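Local coordinates for protein CrmK (Actinoalloteichus sp. WH1-2216-6, PDB 5I1V) that acts as an FAD-linked oxidoreductase with covalently bound flavin, taking part in the recycling of shunt products during caerulomycin biosynthesis, at residues V7-K10 against R15-L18; L19-A22 against F27-Q30; V87-E92 against D210-A215; H132-G137 against T198-R203. All coordinates share one frame; numbering follows the deposited sequence.

Interaction 1 (V7-K10 against R15-L18); sequences VTVK and RYDL
V9 sends its two methyls to different targets on the helix 15-19. CG1 lies over the helix backbone, 3.6 Å from Y16 N, and also touches Y16 CB at 3.8 Å. CG2 goes to the neighbouring arginine instead and sits over one face of the R15 guanidinium, off toward its rim, with R15 NE 4.0 Å from V9 CG2. CG1 anti to the backbone N (chi1 178°) puts that methyl at the helix backbone and leaves CG2, beside the backbone N, to meet the arginine. Two residues back, V7 reaches the same guanidinium obliquely, its CG1 lying 3.7 Å from R15 NH1; each valine side chain crosses the arginine at about a right angle. The Y16 ring packs against the end of the strand by way of its main chain: V9 O comes in at the ring edge, and K10 C is 3.4 Å from Y16 CD2.

The polar ends are held from further out. Y16 OH is hydrogen-bonded to P31 O, and strand 7-9 itself is paired through V7 and V9 with L36 and F34. Across the two segments the contact is one of van der Waals packing, on part of one guanidinium face and on main-chain atoms. The N-H groups of R15 are bonded elsewhere, NH2 in a salt bridge to D13 and NH1 to K113 O of the second subunit, so its charge is probably balanced chiefly by D13.

Interaction 2 (L19-A22 against F27-Q30); sequences LARA and FVAQ
A20, V28 and R21 carry this contact, and A20 gives up the most surface. Its carbonyl oxygen accepts a nearly straight bond from the main chain opposite, A29 N to A20 O at 2.9 Å with 167° at the hydrogen. The same oxygen also has a CA-H...O contact from V28 CA at 3.5 Å and a water 3.1 Å away. The A20 methyl points toward the other segment and lies 3.3 Å from A29 O.

V28 packs as a cover for arginine: its CG1 stands over one face of the R21 guanidinium, toward the rim, 3.9 Å from R21 NH2. The R21 chain bends at chi2 (149°), which helps bring that flat group beside the valine, and R21 NH2 is hydrogen-bonded to D17 O in the preceding helix. A second water bridges A22 N and F27 O.

A single main-chain hydrogen bond thus closes the loop between helix 15-19 and strand 33-36, with the F27 side chain about 9 Å from the FAD. A20 rests on F34 of that strand and A29 on I78 of strand 77-80, while R21 packs on P318 of the second subunit.

Interaction 3 (V87-E92 against D210-A215); sequences VGYDEE and DAPEEA
The ring of Y89 has P212 on one face and D210 O at its edge. P212 CB stands almost directly above the ring centre, 3.6 Å from the Y89 centroid and 8° off the normal, a CH-pi contact with little offset; the two side chains cross at about a right angle. The proline's CD reaches on toward the hydroxyl end, 3.8 Å from Y89 CE2. A215 CB meets the ring obliquely at Y89 CE1, again at 3.8 Å.

At the far end of the ring the phenol is a donor: Y89 OH gives a hydrogen bond to D210 O at 2.8 Å. The hydroxyl stands well above the plane of that carbonyl, 57° out of it, rather than along a lone pair. CG of Y89 is anti to the backbone N (chi1 -166°), which swings the ring out from the strand toward the helix.

Further out, F96 of the next strand meets the Y89 ring and also touches P212 and A215, and Y115 of helix 104-115 packs on Y89 and P212. R4 of the second subunit packs on P212 and forms a salt bridge with E213, outside the two segments. This is tyrosine-proline packing at a sheet border: Y89, on edge strand 87-90 of the five-stranded antiparallel sheet in the FAD-binding domain, packs on the short, weakly bonded helix 212-215.

Interaction 4 (H132-G137 against T198-R203); sequences HISGGG and TRYWLR. With FAD (flavin-adenine dinucleotide), chain E.
I133 and Y200 join the glycine-rich, flavin-binding loop of a PCMH-type FAD-binding domain to strand 196-202 of its antiparallel sheet. Apolar packing does most of the work. I133 lies across one face of the Y200 ring, with CB 3.5 Å from Y200 CZ at the hydroxyl end and CD1 further back, 3.9 Å from the ring centroid in a CH-pi contact. The two side chains run past each other in opposite directions; with I133 CG1 anti to the carbonyl carbon (chi1 -61°) and the chain extended beyond it, CD1 reaches back along the ring. The same CD1 brushes L202 CD2, the next strand residue pointing this way.

The single hydrogen bond across the two segments is weak. S134 N points to Y200 OH at 3.3 Å, with an angle of only 129° at the hydrogen; the hydroxyl is also hydrogen-bonded to G130 O of helix 129-132. In the conformer given, the loop itself folds as a type I turn from I133 to G136.

The cofactor is met by the neighbouring residues. In one of its two modelled conformers, G137 CA packs on one face of the H132 imidazole and lies 3.4 Å from the flavin O2. Near the plane of that ring, at its edge, H132 ND1 shares a nearly straight hydrogen bond with the ribityl hydroxyl FAD O2', 3.1 Å long.

Interactions 1 and 2 follow one another along the N-terminal segment and touch, Y16 OH lying 3.1 Å from Q30 C; both place an aliphatic methyl over an arginine, but the first is buried side-chain packing and the second, partly buried, relies on main-chain and water bonds. Interactions 3 and 4 reach the same five-stranded sheet, at its edge and further in, and meet where D90 OD2 probably bonds W201 NE1. Each lays an aliphatic group on a tyrosine face; interaction 3 is at the surface, whereas interaction 4 is wholly buried beside the flavin. Interactions 1, 2 and 3 also touch the second subunit; interaction 4 does not.

Interaction 1 (V7-K10 against R15-L18)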
# COMPACT_ATOMS: atom_id res chain seq x y z
N VAL A 7 21.02 -3.57 -13.60
CA VAL A 7 21.72 -3.80 -12.31
C VAL A 7 21.98 -5.26 -12.03
O VAL A 7 21.13 -6.10 -12.31
CB VAL A 7 20.94 -3.13 -11.17
CG1 VAL A 7 21.66 -3.37 -9.88
CG2 VAL A 7 20.85 -1.63 -11.45
N THR A 8 23.16 -5.59 -11.51
CA THR A 8 23.47 -6.92 -11.09
C THR A 8 23.71 -6.87 -9.59
O THR A 8 24.49 -6.06 -9.12
CB THR A 8 24.70 -7.50 -11.81
OG1 THR A 8 24.40 -7.63 -13.21
CG2 THR A 8 25.06 -8.86 -11.27
N VAL A 9 23.01 -7.70 -8.86
CA VAL A 9 23.14 -7.75 -7.41
C VAL A 9 23.62 -9.13 -6.94
O VAL A 9 22.86 -10.10 -6.98
CB VAL A 9 21.81 -7.38 -6.74
CG1 VAL A 9 21.94 -7.47 -5.23
CG2 VAL A 9 21.37 -5.97 -7.15
N LYS A 10 24.87 -9.19 -6.45
CA LYS A 10 25.47 -10.42 -5.90
C LYS A 10 25.42 -10.33 -4.40
O LYS A 10 25.09 -9.28 -3.87
CB LYS A 10 26.94 -10.55 -6.38
CG LYS A 10 27.04 -10.55 -7.92
CD LYS A 10 28.26 -11.28 -8.44
CE LYS A 10 28.23 -11.39 -9.96
NZ LYS A 10 28.87 -10.18 -10.55
N ARG A 15 21.71 -4.95 -1.12
CA ARG A 15 20.39 -5.22 -1.67
C ARG A 15 20.02 -6.70 -1.79
O ARG A 15 18.83 -7.04 -1.92
CB ARG A 15 20.29 -4.59 -3.07
CG ARG A 15 20.16 -3.10 -3.05
CD ARG A 15 20.23 -2.56 -4.44
NE ARG A 15 21.58 -2.63 -4.96
CZ ARG A 15 21.96 -2.00 -6.08
NH1 ARG A 15 21.10 -1.31 -6.81
NH2 ARG A 15 23.22 -2.11 -6.48
N TYR A 16 21.01 -7.59 -1.78
CA TYR A 16 20.73 -8.97 -2.11
C TYR A 16 19.75 -9.58 -1.13
O TYR A 16 18.83 -10.32 -1.55
CB TYR A 16 22.07 -9.72 -2.17
CG TYR A 16 22.00 -11.19 -2.50
CD1 TYR A 16 21.62 -12.12 -1.54
CD2 TYR A 16 22.32 -11.67 -3.79
CE1 TYR A 16 21.60 -13.48 -1.83
CE2 TYR A 16 22.28 -13.02 -4.08
CZ TYR A 16 21.92 -13.91 -3.11
OH TYR A 16 21.93 -15.24 -3.41
N ASP A 17 19.91 -9.32 0.17
CA ASP A 17 19.04 -9.99 1.16
C ASP A 17 17.62 -9.50 1.05
O ASP A 17 16.71 -10.26 1.27
CB ASP A 17 19.54 -9.87 2.60
CG ASP A 17 20.82 -10.70 2.85
OD1 ASP A 17 21.15 -11.63 2.07
OD2 ASP A 17 21.51 -10.39 3.83
N LEU A 18 17.44 -8.24 0.67
CA LEU A 18 16.09 -7.69 0.37
C LEU A 18 15.49 -8.37 -0.86
O LEU A 18 14.37 -8.89 -0.83
CB LEU A 18 16.20 -6.19 0.17
CG LEU A 18 14.90 -5.33 0.08
CD1 LEU A 18 14.49 -5.25 -1.35
CD2 LEU A 18 13.77 -5.80 1.00

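Interaction 2 (L19-A22 against F27-Q30)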
# COMPACT_ATOMS: atom_id res chain seq x y z
N LEU A 19 16.23 -8.38 -1.97
CA LEU A 19 15.71 -9.06 -3.15
C LEU A 19 15.41 -10.54 -2.98
O LEU A 19 14.63 -11.10 -3.73
CB LEU A 19 16.65 -8.84 -4.34
CG LEU A 19 16.75 -7.38 -4.77
CD1 LEU A 19 17.83 -7.26 -5.81
CD2 LEU A 19 15.42 -6.90 -5.32
N ALA A 20 16.05 -11.19 -2.02
CA ALA A 20 15.86 -12.59 -1.79
C ALA A 20 14.50 -12.93 -1.16
O ALA A 20 14.07 -14.10 -1.24
CB ALA A 20 16.97 -13.11 -0.94
N ARG A 21 13.86 -11.93 -0.56
CA ARG A 21 12.61 -12.08 0.15
C ARG A 21 11.45 -11.46 -0.63
O ARG A 21 11.61 -10.42 -1.25
CB ARG A 21 12.75 -11.43 1.52
CG ARG A 21 13.68 -12.21 2.41
CD ARG A 21 14.43 -11.36 3.41
NE ARG A 21 15.11 -12.29 4.31
CZ ARG A 21 16.30 -12.84 4.10
NH1 ARG A 21 16.74 -13.72 4.98
NH2 ARG A 21 17.09 -12.49 3.05
N ALA A 22 10.33 -12.15 -0.73
CA ALA A 22 9.19 -11.57 -1.41
C ALA A 22 8.00 -11.85 -0.51
O ALA A 22 8.20 -11.92 0.71
CB ALA A 22 9.03 -12.16 -2.81
N PHE A 27 10.09 -18.81 1.62
CA PHE A 27 10.98 -19.07 0.49
C PHE A 27 11.95 -17.94 0.28
O PHE A 27 11.58 -16.92 -0.27
CB PHE A 27 10.16 -19.30 -0.76
CG PHE A 27 9.05 -20.26 -0.55
CD1 PHE A 27 9.29 -21.50 -0.04
CD2 PHE A 27 7.76 -19.89 -0.85
CE1 PHE A 27 8.24 -22.41 0.18
CE2 PHE A 27 6.71 -20.78 -0.64
CZ PHE A 27 6.95 -22.03 -0.14
N VAL A 28 13.18 -18.14 0.71
CA VAL A 28 14.19 -17.13 0.57
C VAL A 28 15.09 -17.58 -0.58
O VAL A 28 15.66 -18.64 -0.55
CB VAL A 28 14.94 -16.93 1.92
CG1 VAL A 28 16.18 -16.07 1.76
CG2 VAL A 28 13.97 -16.32 2.95
N ALA A 29 15.22 -16.76 -1.61
CA ALA A 29 16.05 -17.15 -2.76
C ALA A 29 17.55 -17.05 -2.48
O ALA A 29 18.00 -16.20 -1.71
CB ALA A 29 15.70 -16.27 -3.93
N GLN A 30 18.35 -17.83 -3.19
CA GLN A 30 19.79 -17.67 -3.13
C GLN A 30 20.48 -17.82 -4.48
O GLN A 30 21.31 -18.71 -4.67
CB GLN A 30 20.43 -18.56 -2.04
CG GLN A 30 19.87 -19.93 -1.98
CD GLN A 30 20.40 -20.68 -0.76
OE1 GLN A 30 21.53 -20.42 -0.27
NE2 GLN A 30 19.59 -21.62 -0.25
O HOH W 1 11.28 -14.88 -2.29
O HOH W 2 10.77 -14.59 0.94

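Interaction 3 (V87-E92 against D210-A215)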
# COMPACT_ATOMS: atom_id res chain seq x y z
N VAL A 87 3.04 2.09 -17.23
CA VAL A 87 1.61 1.90 -17.62
C VAL A 87 1.21 3.14 -18.46
O VAL A 87 1.45 4.26 -18.04
CB VAL A 87 0.69 1.80 -16.39
CG1 VAL A 87 -0.78 1.74 -16.79
CG2 VAL A 87 1.04 0.57 -15.58
N GLY A 88 0.71 2.93 -19.66
CA GLY A 88 0.43 4.04 -20.58
C GLY A 88 -0.40 3.56 -21.75
O GLY A 88 -0.40 2.38 -22.06
N TYR A 89 -1.14 4.45 -22.38
CA TYR A 89 -1.83 4.12 -23.63
C TYR A 89 -0.89 4.17 -24.81
O TYR A 89 -0.13 5.09 -24.95
CB TYR A 89 -2.91 5.15 -23.93
CG TYR A 89 -3.87 4.73 -25.01
CD1 TYR A 89 -4.64 3.58 -24.84
CD2 TYR A 89 -4.05 5.50 -26.18
CE1 TYR A 89 -5.58 3.21 -25.76
CE2 TYR A 89 -4.99 5.11 -27.14
CZ TYR A 89 -5.74 3.97 -26.93
OH TYR A 89 -6.73 3.57 -27.84
N ASP A 90 -0.94 3.13 -25.62
CA ASP A 90 -0.13 2.96 -26.81
C ASP A 90 -1.06 3.28 -28.00
O ASP A 90 -1.95 2.46 -28.39
CB ASP A 90 0.40 1.53 -26.86
CG ASP A 90 1.34 1.25 -28.05
OD1 ASP A 90 1.25 1.92 -29.09
OD2 ASP A 90 2.13 0.28 -27.94
N GLU A 91 -0.90 4.50 -28.53
CA GLU A 91 -1.74 4.97 -29.65
C GLU A 91 -1.67 4.11 -30.88
O GLU A 91 -2.64 3.97 -31.60
CB GLU A 91 -1.33 6.38 -30.07
CG GLU A 91 -1.85 7.47 -29.15
CD GLU A 91 -2.12 8.76 -29.89
OE1 GLU A 91 -1.50 9.79 -29.56
OE2 GLU A 91 -2.96 8.75 -30.82
N GLU A 92 -0.50 3.56 -31.16
CA GLU A 92 -0.35 2.78 -32.37
C GLU A 92 -1.14 1.46 -32.30
O GLU A 92 -1.61 1.01 -33.31
CB GLU A 92 1.15 2.59 -32.69
CG GLU A 92 1.53 1.26 -33.33
CD GLU A 92 2.94 0.80 -32.96
OE1 GLU A 92 3.89 1.62 -33.07
OE2 GLU A 92 3.09 -0.38 -32.54
N ASP A 210 -10.72 4.95 -31.25
CA ASP A 210 -9.41 4.75 -30.63
C ASP A 210 -8.96 5.71 -29.54
O ASP A 210 -7.79 5.78 -29.21
CB ASP A 210 -8.35 4.58 -31.71
CG ASP A 210 -8.30 5.73 -32.61
OD1 ASP A 210 -8.52 6.85 -32.10
OD2 ASP A 210 -8.07 5.52 -33.82
N ALA A 211 -9.90 6.43 -28.96
CA ALA A 211 -9.65 7.14 -27.73
C ALA A 211 -9.46 6.15 -26.55
O ALA A 211 -10.13 5.10 -26.46
CB ALA A 211 -10.77 8.11 -27.42
N PRO A 212 -8.54 6.50 -25.64
CA PRO A 212 -8.25 5.59 -24.57
C PRO A 212 -9.42 5.48 -23.64
O PRO A 212 -9.62 4.45 -23.06
CB PRO A 212 -7.07 6.25 -23.84
CG PRO A 212 -6.92 7.63 -24.41
CD PRO A 212 -7.52 7.57 -25.77
N GLU A 213 -10.21 6.56 -23.52
CA GLU A 213 -11.40 6.53 -22.69
C GLU A 213 -12.42 5.46 -23.12
O GLU A 213 -13.35 5.15 -22.36
CB GLU A 213 -12.08 7.89 -22.70
CG GLU A 213 -11.31 8.94 -21.93
CD GLU A 213 -10.12 9.52 -22.69
OE1 GLU A 213 -10.02 9.40 -23.93
OE2 GLU A 213 -9.27 10.13 -22.02
N GLU A 214 -12.29 4.97 -24.34
CA GLU A 214 -13.15 3.92 -24.85
C GLU A 214 -12.47 2.56 -24.98
O GLU A 214 -13.14 1.57 -25.29
CB GLU A 214 -13.69 4.32 -26.22
CG GLU A 214 -14.91 5.22 -26.14
CD GLU A 214 -14.52 6.65 -25.87
OE1 GLU A 214 -13.66 7.16 -26.62
OE2 GLU A 214 -15.08 7.25 -24.92
N ALA A 215 -11.16 2.50 -24.77
CA ALA A 215 -10.40 1.30 -25.06
C ALA A 215 -10.54 0.23 -23.98
O ALA A 215 -10.31 -0.94 -24.25
CB ALA A 215 -8.96 1.63 -25.34

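Interaction 4 (H132-G137 against T198-R203)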
# COMPACT_ATOMS: atom_id res chain seq x y z
N HIS A 132 0.28 -12.34 -12.69
CA HIS A 132 -1.15 -12.23 -12.49
C HIS A 132 -1.99 -12.44 -13.78
O HIS A 132 -2.92 -13.26 -13.81
CB HIS A 132 -1.46 -10.89 -11.88
CG HIS A 132 -2.90 -10.62 -11.68
ND1 HIS A 132 -3.64 -11.25 -10.70
CD2 HIS A 132 -3.74 -9.78 -12.31
CE1 HIS A 132 -4.88 -10.79 -10.73
NE2 HIS A 132 -4.97 -9.90 -11.71
N ILE A 133 -1.64 -11.73 -14.84
CA ILE A 133 -2.46 -11.77 -16.02
C ILE A 133 -2.39 -13.14 -16.72
O ILE A 133 -3.43 -13.69 -17.04
CB ILE A 133 -2.13 -10.60 -16.97
CG1 ILE A 133 -2.42 -9.27 -16.26
CG2 ILE A 133 -2.98 -10.72 -18.23
CD1 ILE A 133 -2.08 -8.03 -17.08
N SER A 134 -1.20 -13.70 -16.88
CA SER A 134 -1.00 -14.95 -17.61
C SER A 134 -1.72 -16.14 -16.99
O SER A 134 -2.00 -17.12 -17.68
CB SER A 134 0.51 -15.28 -17.75
OG SER A 134 1.14 -15.33 -16.46
N GLY A 135 -2.01 -16.07 -15.70
CA GLY A 135 -2.81 -17.08 -15.01
C GLY A 135 -4.33 -16.98 -15.10
O GLY A 135 -5.04 -17.91 -14.68
N GLY A 136 -4.82 -15.85 -15.61
CA GLY A 136 -6.25 -15.58 -15.71
C GLY A 136 -6.79 -14.79 -14.53
O GLY A 136 -7.76 -15.18 -13.91
N GLY A 137 -6.13 -13.68 -14.21
CA GLY A 137 -6.52 -12.88 -13.08
C GLY A 137 -7.97 -12.51 -13.05
O GLY A 137 -8.55 -12.18 -14.07
N THR A 198 7.56 -9.31 -21.12
CA THR A 198 8.03 -7.98 -20.82
C THR A 198 6.89 -6.95 -20.68
O THR A 198 6.97 -5.95 -19.89
CB THR A 198 9.07 -7.55 -21.86
OG1 THR A 198 8.54 -7.76 -23.14
CG2 THR A 198 10.30 -8.41 -21.72
N ARG A 199 5.82 -7.12 -21.46
CA ARG A 199 4.70 -6.18 -21.39
C ARG A 199 3.46 -6.81 -22.00
O ARG A 199 3.55 -7.74 -22.76
CB ARG A 199 5.01 -4.83 -22.09
CG ARG A 199 5.30 -4.95 -23.56
CD ARG A 199 6.16 -3.80 -24.14
NE ARG A 199 7.54 -3.89 -23.69
CZ ARG A 199 8.17 -2.98 -22.97
NH1 ARG A 199 7.59 -1.82 -22.69
NH2 ARG A 199 9.41 -3.20 -22.56
N TYR A 200 2.32 -6.27 -21.65
CA TYR A 200 1.01 -6.75 -22.08
C TYR A 200 0.35 -5.52 -22.67
O TYR A 200 0.64 -4.37 -22.27
CB TYR A 200 0.12 -7.15 -20.89
CG TYR A 200 0.52 -8.31 -20.03
CD1 TYR A 200 0.18 -9.59 -20.41
CD2 TYR A 200 1.17 -8.13 -18.81
CE1 TYR A 200 0.45 -10.70 -19.61
CE2 TYR A 200 1.47 -9.24 -17.99
CZ TYR A 200 1.09 -10.53 -18.40
OH TYR A 200 1.32 -11.66 -17.64
N TRP A 201 -0.59 -5.75 -23.55
CA TRP A 201 -1.47 -4.70 -24.05
C TRP A 201 -2.90 -5.10 -23.77
O TRP A 201 -3.35 -6.19 -24.13
CB TRP A 201 -1.27 -4.47 -25.56
CG TRP A 201 -0.03 -3.71 -25.91
CD1 TRP A 201 0.12 -2.37 -25.99
CD2 TRP A 201 1.26 -4.27 -26.22
NE1 TRP A 201 1.42 -2.05 -26.36
CE2 TRP A 201 2.13 -3.20 -26.50
CE3 TRP A 201 1.73 -5.57 -26.32
CZ2 TRP A 201 3.46 -3.40 -26.89
CZ3 TRP A 201 3.05 -5.78 -26.68
CH2 TRP A 201 3.90 -4.70 -26.99
N LEU A 202 -3.66 -4.16 -23.19
CA LEU A 202 -5.00 -4.40 -22.82
C LEU A 202 -5.97 -3.52 -23.58
O LEU A 202 -5.80 -2.31 -23.65
CB LEU A 202 -5.18 -4.15 -21.31
CG LEU A 202 -4.23 -4.91 -20.37
CD1 LEU A 202 -4.37 -4.40 -18.95
CD2 LEU A 202 -4.54 -6.38 -20.38
N ARG A 203 -7.05 -4.14 -24.03
CA ARG A 203 -8.14 -3.41 -24.66
C ARG A 203 -9.37 -4.31 -24.82
O ARG A 203 -9.23 -5.49 -24.98
CB ARG A 203 -7.63 -2.90 -26.02
CG ARG A 203 -8.19 -3.53 -27.24
CD ARG A 203 -7.51 -2.98 -28.49
NE ARG A 203 -8.19 -1.82 -29.02
CZ ARG A 203 -9.26 -1.90 -29.82
NH1 ARG A 203 -9.75 -3.10 -30.17
NH2 ARG A 203 -9.85 -0.79 -30.27
PA FAD E . 5.80 -13.63 -8.89
O1A FAD E . 6.06 -14.35 -7.59
O2A FAD E . 6.81 -12.58 -9.26
O5B FAD E . 5.64 -14.66 -10.06
C5B FAD E . 4.60 -15.64 -10.08
C4B FAD E . 4.97 -16.73 -11.10
O4B FAD E . 4.91 -16.12 -12.40
C3B FAD E . 6.36 -17.33 -11.03
O3B FAD E . 6.32 -18.62 -11.60
C2B FAD E . 7.17 -16.43 -11.92
O2B FAD E . 8.47 -16.89 -12.32
C1B FAD E . 6.17 -16.12 -13.03
N9A FAD E . 6.37 -14.76 -13.60
C8A FAD E . 6.44 -13.56 -12.96
N7A FAD E . 6.75 -12.57 -13.85
C5A FAD E . 6.86 -13.16 -15.02
C6A FAD E . 7.14 -12.66 -16.35
N6A FAD E . 7.31 -11.36 -16.47
N1A FAD E . 7.20 -13.56 -17.34
C2A FAD E . 7.04 -14.88 -17.14
N3A FAD E . 6.71 -15.42 -15.93
C4A FAD E . 6.69 -14.57 -14.87
N1 FAD E . -4.94 -13.45 -8.11
C2 FAD E . -6.16 -13.13 -8.62
O2 FAD E . -6.51 -13.57 -9.72
N3 FAD E . -7.03 -12.32 -7.98
C4 FAD E . -6.81 -11.79 -6.78
O4 FAD E . -7.64 -11.02 -6.25
C4X FAD E . -5.53 -12.07 -6.15
N5 FAD E . -5.23 -11.57 -4.92
C5X FAD E . -4.00 -11.76 -4.42
C6 FAD E . -3.62 -11.12 -3.24
C7 FAD E . -2.37 -11.29 -2.66
C7M FAD E . -2.02 -10.54 -1.37
C8 FAD E . -1.42 -12.19 -3.36
C8M FAD E . -0.05 -12.46 -2.80
C9 FAD E . -1.78 -12.85 -4.54
C9A FAD E . -3.04 -12.67 -5.10
N10 FAD E . -3.42 -13.30 -6.29
C10 FAD E . -4.64 -12.99 -6.86
C1' FAD E . -2.62 -14.38 -6.88
C2' FAD E . -1.69 -13.85 -7.92
O2' FAD E . -2.42 -13.66 -9.12
C3' FAD E . -0.51 -14.73 -8.14
O3' FAD E . 0.20 -14.88 -6.88
C4' FAD E . 0.40 -14.18 -9.25
O4' FAD E . 1.08 -15.30 -9.84
C5' FAD E . 1.39 -13.18 -8.69
O5' FAD E . 2.14 -12.64 -9.77
P FAD E . 3.46 -11.86 -9.37
O1P FAD E . 3.17 -10.87 -8.30
O2P FAD E . 4.16 -11.39 -10.60
O3P FAD E . 4.34 -13.05 -8.70